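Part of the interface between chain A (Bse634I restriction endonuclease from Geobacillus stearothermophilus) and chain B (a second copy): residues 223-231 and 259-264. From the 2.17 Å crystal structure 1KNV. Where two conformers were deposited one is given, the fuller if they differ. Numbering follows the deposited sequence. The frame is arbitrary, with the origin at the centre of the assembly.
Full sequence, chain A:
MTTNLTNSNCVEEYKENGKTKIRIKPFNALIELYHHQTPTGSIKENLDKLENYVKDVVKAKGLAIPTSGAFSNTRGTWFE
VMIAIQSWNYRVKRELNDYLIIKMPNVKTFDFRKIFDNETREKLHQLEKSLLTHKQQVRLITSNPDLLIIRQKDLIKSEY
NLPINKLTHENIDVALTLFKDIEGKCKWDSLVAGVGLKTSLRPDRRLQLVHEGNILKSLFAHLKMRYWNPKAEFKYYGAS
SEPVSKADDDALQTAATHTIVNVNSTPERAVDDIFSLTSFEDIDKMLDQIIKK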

# COMPACT_ATOMS: atom_id res chain seq x y z
N LEU A 223 -11.14 -2.00 7.87
CA LEU A 223 -11.24 -2.96 8.94
C LEU A 223 -10.43 -4.22 8.67
O LEU A 223 -9.89 -4.81 9.60
CB LEU A 223 -12.71 -3.31 9.20
CG LEU A 223 -13.50 -2.18 9.87
CD1 LEU A 223 -14.98 -2.54 9.98
CD2 LEU A 223 -12.89 -1.90 11.25
N LYS A 224 -10.35 -4.64 7.40
CA LYS A 224 -9.55 -5.82 7.08
C LYS A 224 -8.11 -5.56 7.49
O LYS A 224 -7.45 -6.43 8.04
CB LYS A 224 -9.60 -6.16 5.60
CG LYS A 224 -10.94 -6.66 5.14
CD LYS A 224 -10.93 -6.94 3.66
CE LYS A 224 -10.02 -8.10 3.34
NZ LYS A 224 -10.22 -8.54 1.94
N MET A 225 -7.64 -4.34 7.20
CA MET A 225 -6.29 -3.91 7.55
C MET A 225 -6.11 -3.95 9.06
O MET A 225 -5.15 -4.52 9.57
CB MET A 225 -6.04 -2.47 7.06
CG MET A 225 -5.72 -2.29 5.57
SD MET A 225 -4.13 -3.01 5.00
CE MET A 225 -2.98 -1.98 5.78
N ARG A 226 -7.06 -3.34 9.77
CA ARG A 226 -7.00 -3.23 11.22
C ARG A 226 -6.95 -4.59 11.93
O ARG A 226 -6.21 -4.76 12.89
CB ARG A 226 -8.22 -2.45 11.73
CG ARG A 226 -8.28 -1.02 11.25
CD ARG A 226 -7.17 -0.17 11.86
NE ARG A 226 -7.72 0.95 12.63
CZ ARG A 226 -7.81 0.96 13.96
NH1 ARG A 226 -7.39 -0.08 14.65
NH2 ARG A 226 -8.30 2.01 14.58
N TYR A 227 -7.76 -5.53 11.45
CA TYR A 227 -7.82 -6.87 12.04
C TYR A 227 -6.85 -7.83 11.39
O TYR A 227 -6.72 -8.98 11.82
CB TYR A 227 -9.23 -7.46 11.91
CG TYR A 227 -10.22 -6.85 12.86
CD1 TYR A 227 -11.07 -5.82 12.46
CD2 TYR A 227 -10.30 -7.30 14.18
CE1 TYR A 227 -11.97 -5.25 13.36
CE2 TYR A 227 -11.20 -6.74 15.08
CZ TYR A 227 -12.03 -5.71 14.67
OH TYR A 227 -12.92 -5.16 15.56
N TRP A 228 -6.19 -7.35 10.34
CA TRP A 228 -5.25 -8.16 9.59
C TRP A 228 -5.92 -9.46 9.15
O TRP A 228 -5.44 -10.55 9.43
CB TRP A 228 -4.01 -8.48 10.42
CG TRP A 228 -2.91 -8.98 9.56
CD1 TRP A 228 -2.52 -10.28 9.38
CD2 TRP A 228 -2.10 -8.19 8.70
NE1 TRP A 228 -1.50 -10.34 8.45
CE2 TRP A 228 -1.23 -9.06 8.01
CE3 TRP A 228 -2.02 -6.81 8.44
CZ2 TRP A 228 -0.29 -8.62 7.08
CZ3 TRP A 228 -1.09 -6.36 7.51
CH2 TRP A 228 -0.24 -7.26 6.84
N ASN A 229 -7.04 -9.32 8.46
CA ASN A 229 -7.78 -10.48 8.00
C ASN A 229 -8.02 -10.31 6.51
O ASN A 229 -9.03 -9.76 6.09
CB ASN A 229 -9.10 -10.56 8.75
CG ASN A 229 -9.85 -11.85 8.47
OD1 ASN A 229 -9.61 -12.51 7.45
ND2 ASN A 229 -10.78 -12.20 9.36
N PRO A 230 -7.09 -10.80 5.68
CA PRO A 230 -7.19 -10.70 4.22
C PRO A 230 -8.39 -11.41 3.63
O PRO A 230 -8.89 -11.04 2.57
CB PRO A 230 -5.88 -11.32 3.76
CG PRO A 230 -5.67 -12.40 4.78
CD PRO A 230 -5.96 -11.66 6.06
N LYS A 231 -8.85 -12.44 4.32
CA LYS A 231 -9.96 -13.26 3.84
C LYS A 231 -11.40 -12.78 4.05
O LYS A 231 -12.29 -13.23 3.34
CB LYS A 231 -9.80 -14.68 4.39
CG LYS A 231 -8.45 -15.30 4.06
CD LYS A 231 -8.24 -15.36 2.55
CE LYS A 231 -6.93 -16.04 2.18
NZ LYS A 231 -6.93 -16.41 0.74
N THR B 259 6.61 -7.73 3.29
CA THR B 259 5.30 -8.34 3.13
C THR B 259 4.41 -8.33 4.36
O THR B 259 3.29 -8.84 4.30
CB THR B 259 5.41 -9.80 2.63
OG1 THR B 259 6.00 -10.62 3.64
CG2 THR B 259 6.27 -9.86 1.37
N ILE B 260 4.88 -7.77 5.48
CA ILE B 260 4.04 -7.76 6.68
C ILE B 260 3.43 -6.42 7.04
O ILE B 260 2.89 -6.25 8.14
CB ILE B 260 4.80 -8.28 7.95
CG1 ILE B 260 5.91 -7.31 8.35
CG2 ILE B 260 5.37 -9.67 7.68
CD1 ILE B 260 6.55 -7.67 9.70
N VAL B 261 3.49 -5.46 6.13
CA VAL B 261 2.92 -4.15 6.40
C VAL B 261 1.64 -3.86 5.61
O VAL B 261 0.97 -2.87 5.87
CB VAL B 261 3.97 -3.05 6.15
CG1 VAL B 261 5.18 -3.28 7.06
CG2 VAL B 261 4.40 -3.05 4.70
N ASN B 262 1.30 -4.73 4.67
CA ASN B 262 0.08 -4.56 3.87
C ASN B 262 -0.69 -5.87 3.85
O ASN B 262 -0.20 -6.89 3.37
CB ASN B 262 0.47 -4.13 2.44
CG ASN B 262 -0.73 -3.98 1.50
OD1 ASN B 262 -0.55 -3.71 0.31
ND2 ASN B 262 -1.94 -4.17 2.02
N VAL B 263 -1.91 -5.86 4.38
CA VAL B 263 -2.71 -7.07 4.46
C VAL B 263 -3.01 -7.70 3.10
O VAL B 263 -3.32 -8.88 3.02
CB VAL B 263 -4.05 -6.82 5.24
CG1 VAL B 263 -5.02 -6.04 4.38
CG2 VAL B 263 -4.68 -8.14 5.68
N ASN B 264 -2.92 -6.92 2.03
CA ASN B 264 -3.21 -7.45 0.70
C ASN B 264 -2.06 -8.21 0.05
O ASN B 264 -2.26 -8.86 -0.97
CB ASN B 264 -3.66 -6.33 -0.24
CG ASN B 264 -4.94 -5.68 0.22
OD1 ASN B 264 -5.93 -6.35 0.47
ND2 ASN B 264 -4.92 -4.36 0.32

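Val263(B) is the centre of this contact: it sits in a pocket formed where a helix of chain A ends, and Trp228(A) and Met225(A) are the chain A residues that chain B covers most. The chain A helix closes with a Schellman motif. Trp228(A) takes a positive phi of 53°, while its N bonds back to Met225(A) O (3.1 Å) and Asn229(A) N bonds to Lys224(A) O (2.9 Å). The chain leaves the turn through Pro230(A), and Lys224(A) NZ ties it down by a hydrogen bond to Pro230(A) O (2.9 Å). Chain B meets this corner as an irregular segment, with the CA atoms of Met225(A) and Val263(B) 5.7 Å apart.

The CA-to-CB bond of Trp228(A) points sideways, but with chi1 at -165° (t) the indole reaches across to chain B. Val263(B) CA lies over one face of the six-membered ring of Trp228(A), 3.7 Å from the centroid and 24° off the normal, a CH-pi contact that sets a polarised C-H against the aromatic electrons. Trp228(A) CZ3 also packs 3.8 Å from Val263(B) CB, and the far end of the ring lies along the preceding backbone, with Trp228(A) CH2 3.5 Å from Ile260(B) O.

The two methyl groups of Val263(B) find different neighbours. Val263(B) CG1 touches Met225(A) SD at 3.2 Å, a tight apolar contact; Val263(B) CG2 packs 3.8 Å from Pro230(A) CD and 4.0 Å from Lys224(A) O, against the closing turn. Met225(A), m at all three chi angles, brings SD close enough to accept a weak hydrogen bond from Val263(B) N (N to Met225(A) SD 3.7 Å, N-H...SD angle 156°), sulphur being a large, diffuse acceptor. No other hydrogen bond joins the two stretches, so the 392 Å² buried between them rests chiefly on van der Waals packing around one valine.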